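PDB 3MYX: uncharacterized protein PSPTO_0244 from Pseudomonas syringae pv. tomato, which is of unknown function but belongs to the cupin superfamily and is probably related to (S)-ureidoglycine aminohydrolases. Local coordinates for residues A[27-37]-A[58-67]; A[73-81]-A[93-104]. All blocks are in the same frame, centred on the assembly; numbering follows the deposited sequence.

Interaction 1 (A[27-37]-A[58-67])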
# COMPACT_ATOMS: atom_id res chain seq x y z
N ILE A 27 -8.84 13.96 3.35
CA ILE A 27 -7.82 14.27 2.35
C ILE A 27 -8.29 15.46 1.50
O ILE A 27 -7.51 16.35 1.14
CB ILE A 27 -7.49 13.04 1.46
CG1 ILE A 27 -6.89 11.89 2.29
CG2 ILE A 27 -6.55 13.46 0.30
CD1 ILE A 27 -6.91 10.54 1.57
N ASP A 28 -9.57 15.44 1.16
CA ASP A 28 -10.20 16.50 0.38
C ASP A 28 -11.69 16.49 0.71
O ASP A 28 -12.14 15.73 1.59
CB ASP A 28 -9.89 16.36 -1.12
CG ASP A 28 -10.43 15.09 -1.75
OD1 ASP A 28 -11.45 14.55 -1.26
OD2 ASP A 28 -9.84 14.65 -2.76
N ALA A 29 -12.47 17.34 0.04
CA ALA A 29 -13.87 17.50 0.40
C ALA A 29 -14.74 16.30 0.04
O ALA A 29 -15.90 16.29 0.39
CB ALA A 29 -14.43 18.78 -0.25
N HIS A 30 -14.17 15.31 -0.65
CA HIS A 30 -14.88 14.07 -0.96
C HIS A 30 -14.59 12.92 0.00
O HIS A 30 -15.26 11.88 -0.08
CB HIS A 30 -14.54 13.60 -2.37
CG HIS A 30 -14.93 14.56 -3.43
ND1 HIS A 30 -16.16 14.52 -4.04
CD2 HIS A 30 -14.27 15.59 -4.00
CE1 HIS A 30 -16.24 15.49 -4.94
NE2 HIS A 30 -15.10 16.15 -4.94
N ASP A 31 -13.62 13.06 0.89
CA ASP A 31 -13.19 11.93 1.72
C ASP A 31 -14.32 11.54 2.67
O ASP A 31 -14.82 12.39 3.42
CB ASP A 31 -11.96 12.34 2.53
CG ASP A 31 -11.18 11.17 3.10
OD1 ASP A 31 -11.72 10.04 3.17
OD2 ASP A 31 -10.02 11.40 3.52
N PRO A 32 -14.72 10.27 2.70
CA PRO A 32 -15.72 9.86 3.69
C PRO A 32 -15.17 9.78 5.12
O PRO A 32 -15.95 9.70 6.08
CB PRO A 32 -16.15 8.46 3.21
CG PRO A 32 -15.17 8.04 2.26
CD PRO A 32 -14.37 9.17 1.77
N PHE A 33 -13.84 9.75 5.26
CA PHE A 33 -13.16 9.71 6.55
C PHE A 33 -12.69 11.12 6.90
O PHE A 33 -12.48 11.95 6.03
CB PHE A 33 -12.01 8.71 6.56
CG PHE A 33 -12.48 7.29 6.39
CD1 PHE A 33 -12.98 6.60 7.48
CD2 PHE A 33 -12.45 6.66 5.15
CE1 PHE A 33 -13.44 5.30 7.34
CE2 PHE A 33 -12.91 5.36 5.00
CZ PHE A 33 -13.41 4.68 6.09
N ASP A 34 -12.56 11.38 8.18
CA ASP A 34 -12.14 12.70 8.65
C ASP A 34 -11.24 12.53 9.87
O ASP A 34 -10.03 12.45 9.70
CB ASP A 34 -13.34 13.65 8.86
CG ASP A 34 -14.55 12.97 9.44
OD1 ASP A 34 -14.58 12.77 10.67
OD2 ASP A 34 -15.49 12.64 8.68
N SER A 35 -11.80 12.42 11.08
CA SER A 35 -10.98 12.27 12.28
C SER A 35 -10.13 11.00 12.24
O SER A 35 -9.02 10.96 12.80
CB SER A 35 -11.83 12.29 13.57
OG SER A 35 -12.76 11.23 13.62
N GLY A 36 -10.65 9.98 11.58
CA GLY A 36 -9.94 8.71 11.44
C GLY A 36 -8.88 8.66 10.37
O GLY A 36 -8.09 7.72 10.34
N ARG A 37 -8.87 9.64 9.46
CA ARG A 37 -7.93 9.68 8.35
C ARG A 37 -6.62 10.31 8.78
O ARG A 37 -6.60 11.47 9.22
CB ARG A 37 -8.54 10.44 7.16
CG ARG A 37 -7.59 10.60 5.97
CD ARG A 37 -7.43 9.32 5.17
NE ARG A 37 -8.59 9.08 4.32
CZ ARG A 37 -8.75 8.01 3.55
NH1 ARG A 37 -7.88 7.03 3.57
NH2 ARG A 37 -9.82 7.92 2.78
N LEU A 58 -19.64 2.81 8.20
CA LEU A 58 -20.11 3.92 7.38
C LEU A 58 -20.35 3.43 5.97
O LEU A 58 -19.69 2.55 5.45
CB LEU A 58 -19.19 5.17 7.45
CG LEU A 58 -17.77 5.18 6.85
CD1 LEU A 58 -17.82 5.05 5.34
CD2 LEU A 58 -16.97 6.43 7.23
N SER A 59 -21.38 4.00 5.37
CA SER A 59 -21.79 3.64 4.02
C SER A 59 -21.48 4.82 3.09
O SER A 59 -21.74 5.98 3.42
CB SER A 59 -23.28 3.31 3.99
OG SER A 59 -23.58 2.12 4.71
N VAL A 60 -20.94 4.50 1.92
CA VAL A 60 -20.58 5.49 0.92
C VAL A 60 -21.29 5.12 -0.38
O VAL A 60 -21.17 3.99 -0.86
CB VAL A 60 -19.06 5.49 0.70
CG1 VAL A 60 -18.64 6.65 -0.24
CG2 VAL A 60 -18.32 5.57 2.03
N GLU A 61 -22.05 6.06 -0.96
CA GLU A 61 -22.82 5.74 -2.16
C GLU A 61 -21.94 5.50 -3.39
O GLU A 61 -22.23 4.61 -4.17
CB GLU A 61 -23.87 6.83 -2.45
CG GLU A 61 -24.68 6.64 -3.74
CD GLU A 61 -25.24 5.25 -3.92
OE1 GLU A 61 -25.56 4.59 -2.90
OE2 GLU A 61 -25.37 4.81 -5.09
N ALA A 62 -20.86 6.28 -3.54
CA ALA A 62 -19.93 6.12 -4.67
C ALA A 62 -18.55 6.47 -4.15
O ALA A 62 -18.22 7.63 -3.97
CB ALA A 62 -20.32 7.02 -5.83
N TYR A 63 -17.72 5.46 -3.90
CA TYR A 63 -16.44 5.72 -3.25
C TYR A 63 -15.62 6.67 -4.12
O TYR A 63 -15.53 6.46 -5.33
CB TYR A 63 -15.69 4.41 -2.96
CG TYR A 63 -14.73 4.59 -1.81
CD1 TYR A 63 -15.20 4.64 -0.50
CD2 TYR A 63 -13.37 4.81 -2.03
CE1 TYR A 63 -14.33 4.87 0.56
CE2 TYR A 63 -12.50 5.06 -0.96
CZ TYR A 63 -12.99 5.08 0.33
OH TYR A 63 -12.19 5.33 1.42
N PRO A 64 -15.04 7.72 -3.53
CA PRO A 64 -14.51 8.80 -4.37
C PRO A 64 -13.12 8.53 -4.93
O PRO A 64 -12.66 9.28 -5.80
CB PRO A 64 -14.45 9.97 -3.40
CG PRO A 64 -14.27 9.34 -2.07
CD PRO A 64 -15.12 8.13 -2.12
N TYR A 65 -12.44 7.51 -4.41
CA TYR A 65 -11.07 7.21 -4.75
C TYR A 65 -10.96 5.75 -5.19
O TYR A 65 -11.86 4.96 -4.92
CB TYR A 65 -10.18 7.38 -3.52
CG TYR A 65 -10.38 8.65 -2.70
CD1 TYR A 65 -10.65 9.88 -3.30
CD2 TYR A 65 -10.24 8.62 -1.32
CE1 TYR A 65 -10.80 11.03 -2.54
CE2 TYR A 65 -10.39 9.77 -0.57
CZ TYR A 65 -10.64 10.97 -1.18
OH TYR A 65 -10.79 12.09 -0.41
N THR A 66 -9.84 5.39 -5.80
CA THR A 66 -9.40 3.99 -5.78
C THR A 66 -8.56 3.84 -4.53
O THR A 66 -7.62 4.58 -4.36
CB THR A 66 -8.58 3.61 -7.01
OG1 THR A 66 -9.34 3.92 -8.18
CG2 THR A 66 -8.21 2.14 -6.98
N GLU A 67 -8.89 2.91 -3.66
CA GLU A 67 -8.21 2.82 -2.36
C GLU A 67 -7.93 1.38 -1.94
O GLU A 67 -8.81 0.53 -1.93
CB GLU A 67 -8.99 3.58 -1.27
CG GLU A 67 -8.24 3.66 0.06
CD GLU A 67 -8.80 4.70 1.04
OE1 GLU A 67 -9.64 5.56 0.66
OE2 GLU A 67 -8.32 4.67 2.19

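Interaction 2 (A[73-81]-A[93-104]). With EDO (1,2-ethanediol), chain D.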
# COMPACT_ATOMS: atom_id res chain seq x y z
N ARG A 73 -4.72 -3.93 12.65
CA ARG A 73 -5.36 -4.27 13.92
C ARG A 73 -6.85 -4.32 13.69
O ARG A 73 -7.39 -3.53 12.93
CB ARG A 73 -5.03 -3.20 14.96
CG ARG A 73 -5.44 -3.54 16.38
CD ARG A 73 -4.93 -2.46 17.33
NE ARG A 73 -5.75 -1.26 17.26
CZ ARG A 73 -5.28 -0.02 17.38
NH1 ARG A 73 -3.99 0.21 17.56
NH2 ARG A 73 -6.12 1.01 17.31
N GLY A 74 -7.53 -5.23 14.37
CA GLY A 74 -8.97 -5.29 14.25
C GLY A 74 -9.43 -5.96 12.98
O GLY A 74 -8.78 -6.88 12.46
N SER A 75 -10.57 -5.51 12.49
CA SER A 75 -11.21 -6.17 11.37
C SER A 75 -12.15 -5.24 10.68
O SER A 75 -12.81 -4.42 11.33
CB SER A 75 -11.98 -7.42 11.87
OG SER A 75 -12.51 -8.16 10.79
N VAL A 76 -12.23 -5.37 9.36
CA VAL A 76 -13.18 -4.61 8.56
C VAL A 76 -13.93 -5.57 7.66
O VAL A 76 -13.32 -6.44 7.05
CB VAL A 76 -12.48 -3.54 7.68
CG1 VAL A 76 -13.42 -3.00 6.57
CG2 VAL A 76 -11.94 -2.40 8.55
N THR A 77 -15.24 -5.39 7.55
CA THR A 77 -16.02 -6.06 6.53
C THR A 77 -16.50 -5.00 5.53
O THR A 77 -17.13 -4.00 5.92
CB THR A 77 -17.20 -6.84 7.10
OG1 THR A 77 -16.69 -7.90 7.93
CG2 THR A 77 -18.07 -7.44 5.98
N LEU A 78 -16.14 -5.22 4.27
CA LEU A 78 -16.53 -4.37 3.16
C LEU A 78 -17.69 -5.06 2.47
O LEU A 78 -17.58 -6.22 2.07
CB LEU A 78 -15.36 -4.22 2.16
CG LEU A 78 -14.05 -3.68 2.73
CD1 LEU A 78 -12.95 -3.76 1.68
CD2 LEU A 78 -14.21 -2.24 3.25
N THR A 79 -18.80 -4.35 2.30
CA THR A 79 -19.97 -4.89 1.61
C THR A 79 -20.35 -3.97 0.45
O THR A 79 -20.35 -2.76 0.60
CB THR A 79 -21.16 -5.06 2.58
OG1 THR A 79 -20.71 -5.73 3.78
CG2 THR A 79 -22.29 -5.84 1.94
N SER A 80 -20.69 -4.55 -0.69
CA SER A 80 -21.22 -3.84 -1.84
C SER A 80 -22.25 -4.75 -2.47
O SER A 80 -21.92 -5.76 -3.07
CB SER A 80 -20.10 -3.54 -2.84
OG SER A 80 -20.59 -2.80 -3.95
N GLY A 81 -23.52 -4.39 -2.34
CA GLY A 81 -24.59 -5.26 -2.76
C GLY A 81 -24.38 -6.64 -2.14
O GLY A 81 -24.13 -6.75 -0.93
N ALA A 93 -7.49 -5.58 0.65
CA ALA A 93 -8.48 -5.49 -0.41
C ALA A 93 -8.38 -4.13 -1.06
O ALA A 93 -7.77 -3.19 -0.52
CB ALA A 93 -9.90 -5.72 0.11
N VAL A 94 -9.03 -4.03 -2.22
CA VAL A 94 -9.12 -2.78 -2.97
C VAL A 94 -10.59 -2.39 -3.13
O VAL A 94 -11.42 -3.24 -3.45
CB VAL A 94 -8.52 -2.92 -4.39
CG1 VAL A 94 -8.54 -1.56 -5.11
CG2 VAL A 94 -7.13 -3.50 -4.30
N ILE A 95 -10.90 -1.12 -2.88
CA ILE A 95 -12.19 -0.52 -3.23
C ILE A 95 -11.98 0.27 -4.51
O ILE A 95 -11.20 1.23 -4.53
CB ILE A 95 -12.69 0.43 -2.12
CG1 ILE A 95 -12.81 -0.31 -0.78
CG2 ILE A 95 -14.02 1.04 -2.52
CD1 ILE A 95 -13.13 0.58 0.42
N GLY A 96 -12.61 -0.14 -5.60
CA GLY A 96 -12.48 0.59 -6.82
C GLY A 96 -13.19 1.92 -6.75
O GLY A 96 -14.16 2.12 -5.97
N ARG A 97 -12.77 2.87 -7.58
CA ARG A 97 -13.46 4.15 -7.66
C ARG A 97 -14.92 3.92 -8.09
O ARG A 97 -15.20 3.15 -9.01
CB ARG A 97 -12.72 5.07 -8.65
CG ARG A 97 -12.95 6.55 -8.41
CD ARG A 97 -12.12 7.40 -9.39
NE ARG A 97 -12.14 8.83 -9.06
CZ ARG A 97 -11.20 9.50 -8.37
NH1 ARG A 97 -10.09 8.90 -7.90
NH2 ARG A 97 -11.38 10.82 -8.13
N GLY A 98 -15.85 4.60 -7.42
CA GLY A 98 -17.28 4.55 -7.74
C GLY A 98 -18.05 3.47 -7.02
O GLY A 98 -19.27 3.39 -7.18
N THR A 99 -17.37 2.63 -6.24
CA THR A 99 -18.03 1.52 -5.57
C THR A 99 -19.03 2.00 -4.52
O THR A 99 -18.72 2.86 -3.70
CB THR A 99 -16.99 0.61 -4.87
OG1 THR A 99 -15.95 0.25 -5.78
CG2 THR A 99 -17.62 -0.67 -4.36
N GLN A 100 -20.25 1.44 -4.55
CA GLN A 100 -21.18 1.61 -3.44
C GLN A 100 -20.73 0.65 -2.36
O GLN A 100 -20.72 -0.56 -2.55
CB GLN A 100 -22.60 1.32 -3.87
CG GLN A 100 -23.61 1.63 -2.79
CD GLN A 100 -24.97 1.06 -3.12
OE1 GLN A 100 -25.16 -0.15 -3.08
NE2 GLN A 100 -25.91 1.94 -3.42
N VAL A 101 -20.28 1.18 -1.22
CA VAL A 101 -19.60 0.33 -0.25
C VAL A 101 -19.94 0.73 1.18
O VAL A 101 -20.00 1.92 1.51
CB VAL A 101 -18.06 0.32 -0.48
CG1 VAL A 101 -17.47 1.72 -0.29
CG2 VAL A 101 -17.37 -0.70 0.42
N ARG A 102 -20.13 -0.29 2.01
CA ARG A 102 -20.22 -0.11 3.45
C ARG A 102 -18.94 -0.66 4.05
O ARG A 102 -18.52 -1.78 3.73
CB ARG A 102 -21.46 -0.81 4.02
CG ARG A 102 -21.62 -0.67 5.53
CD ARG A 102 -22.97 -1.21 5.91
NE ARG A 102 -23.26 -1.21 7.34
CZ ARG A 102 -23.70 -0.16 8.03
NH1 ARG A 102 -23.89 1.03 7.46
NH2 ARG A 102 -23.94 -0.30 9.32
N ILE A 103 -18.31 0.16 4.88
CA ILE A 103 -17.06 -0.15 5.55
C ILE A 103 -17.40 -0.30 7.02
O ILE A 103 -17.72 0.67 7.68
CB ILE A 103 -16.03 0.97 5.32
CG1 ILE A 103 -15.82 1.21 3.81
CG2 ILE A 103 -14.71 0.67 6.04
CD1 ILE A 103 -14.93 2.40 3.44
N ASP A 104 -17.34 -1.54 7.51
CA ASP A 104 -17.81 -1.87 8.85
C ASP A 104 -16.60 -2.36 9.66
O ASP A 104 -16.19 -3.50 9.53
CB ASP A 104 -18.92 -2.93 8.77
CG ASP A 104 -19.54 -3.26 10.10
OD1 ASP A 104 -19.07 -2.75 11.14
OD2 ASP A 104 -20.48 -4.07 10.07
C1 EDO D . -23.94 -1.97 0.06
O1 EDO D . -24.28 -1.86 -1.32
C2 EDO D . -23.52 -0.62 0.59
O2 EDO D . -24.61 0.32 0.50
O HOH W 1 -20.32 -0.70 -6.63

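Interaction 1 (A[27-37]-A[58-67])
R37 and E67 meet end-on in a two-pronged salt bridge: NH1 of R37 gives a nearly straight bond of 2.8 Å to OE2 of E67, and NH2 of R37 reaches OE1 of E67 at 3.2 Å, both acceptors lying in the guanidinium plane. The side edge of the same group, NE and NH2, grips D31, with NE of R37 2.8 Å from OD2 of D31. Bends at chi2 and chi3 (75° and 77°) turn the two guanidinium edges to the two acids. Arginine suits this place because one planar cation can bridge two carboxylates, probably easing the repulsion between them; F113 adds a cation-pi contact. OE1 of E67 also takes the hydroxyl of Y63, from above the carboxylate plane.

A second polar link joins OH of Y65 to OD1 of D28 at 2.7 Å. That oxygen also accepts from N of H30, closing an Asx turn, and the two donors approach opposite faces of the carboxylate. The long phenol spans the contact; CG of P64 sits over the centre of its ring, while NH2 of R37 lies at its edge.

Farther out, packing is apolar. The compact ring of P32 sets CG 3.7 Å from CE1 of Y63 and CB 3.8 Å from CG2 of V60. CD2 of L58, in one of its two conformers, meets the ring of F33 obliquely in an off-centre CH-pi contact, and OH of Y63 approaches that ring's edge. These contacts fasten the loop before strand 37-39 onto the connection between strands 57-60 and 66-71, in the antiparallel beta architecture of a cupin domain.

Interaction 2 (A[73-81]-A[93-104])
L78 pairs with I103 at a non-hydrogen-bonded position of two antiparallel strands, and its side chain runs from their backbones into the apolar interior. CB, the first atom, passes CG2 of V101 at 4.4 Å. With chi1 at -57°, CG stands beside the backbone N, and the two methyls part beyond it: CD1 goes to strand 93-95, within 4.0 Å of CB of A93, whereas CD2 lies between that strand and strand 101-104, 3.8 Å from CG1 of I103 and near CD1 of I95. L78 and I103 lie side by side, pointing the same way. A forked leucine can reach two strands at once, and the small methyl of A93 makes a low seat for one prong. I127 touches L78 from another strand. On the same face, CG1 of V76, in one of two conformers, touches CG2 of I103.

This is the jelly-roll construction of a cupin: strand 75-80 runs beside strand 101-104 at 164° in one sheet, while strand 93-95 from the other sheet covers the buried face.

Flanking L78, T77 pairs with D104 and T79 with R102, each through two reciprocal N-H to O bonds; N of R102 lies 2.9 Å from O of T79. Their side chains stand on the opposite face, where polar residues suit the greater exposure: OG1 of T77 turns to T86, and NH1 of R102 to S59.

Past the paired residues, OG of S80 donates to O of Q100 across 2.6 Å. With chi1 at -178° the short serine hydroxyl stands away from its own backbone N, toward that carbonyl. Beside it, 1,2-ethanediol, probably from the crystallisation liquor, bridges the strand ends, its O1 accepting from N of G81 and donating to OE1 of Q100.

In the fold
From the N terminus the chain first lays down residues 27-37, the loop leading into strand 37-39, then passes through strand 47-54 before 58-67 returns to close interaction 1 over 20 intervening residues. Strand 66-71 leads into strand 75-80, and interaction 2 closes a shorter loop when 93-104 comes back beside 73-81. The two closures follow in series, neither crossing nor enclosing the other. They meet through strand 57-60, which pairs with strand 101-105: N of V60 bonds to O of V101, and E61 to the side chain of Q100. Strands 66-71 and 92-95 are likewise neighbours, so the loop anchored by interaction 1 is joined to both sheets that interaction 2 brings face to face.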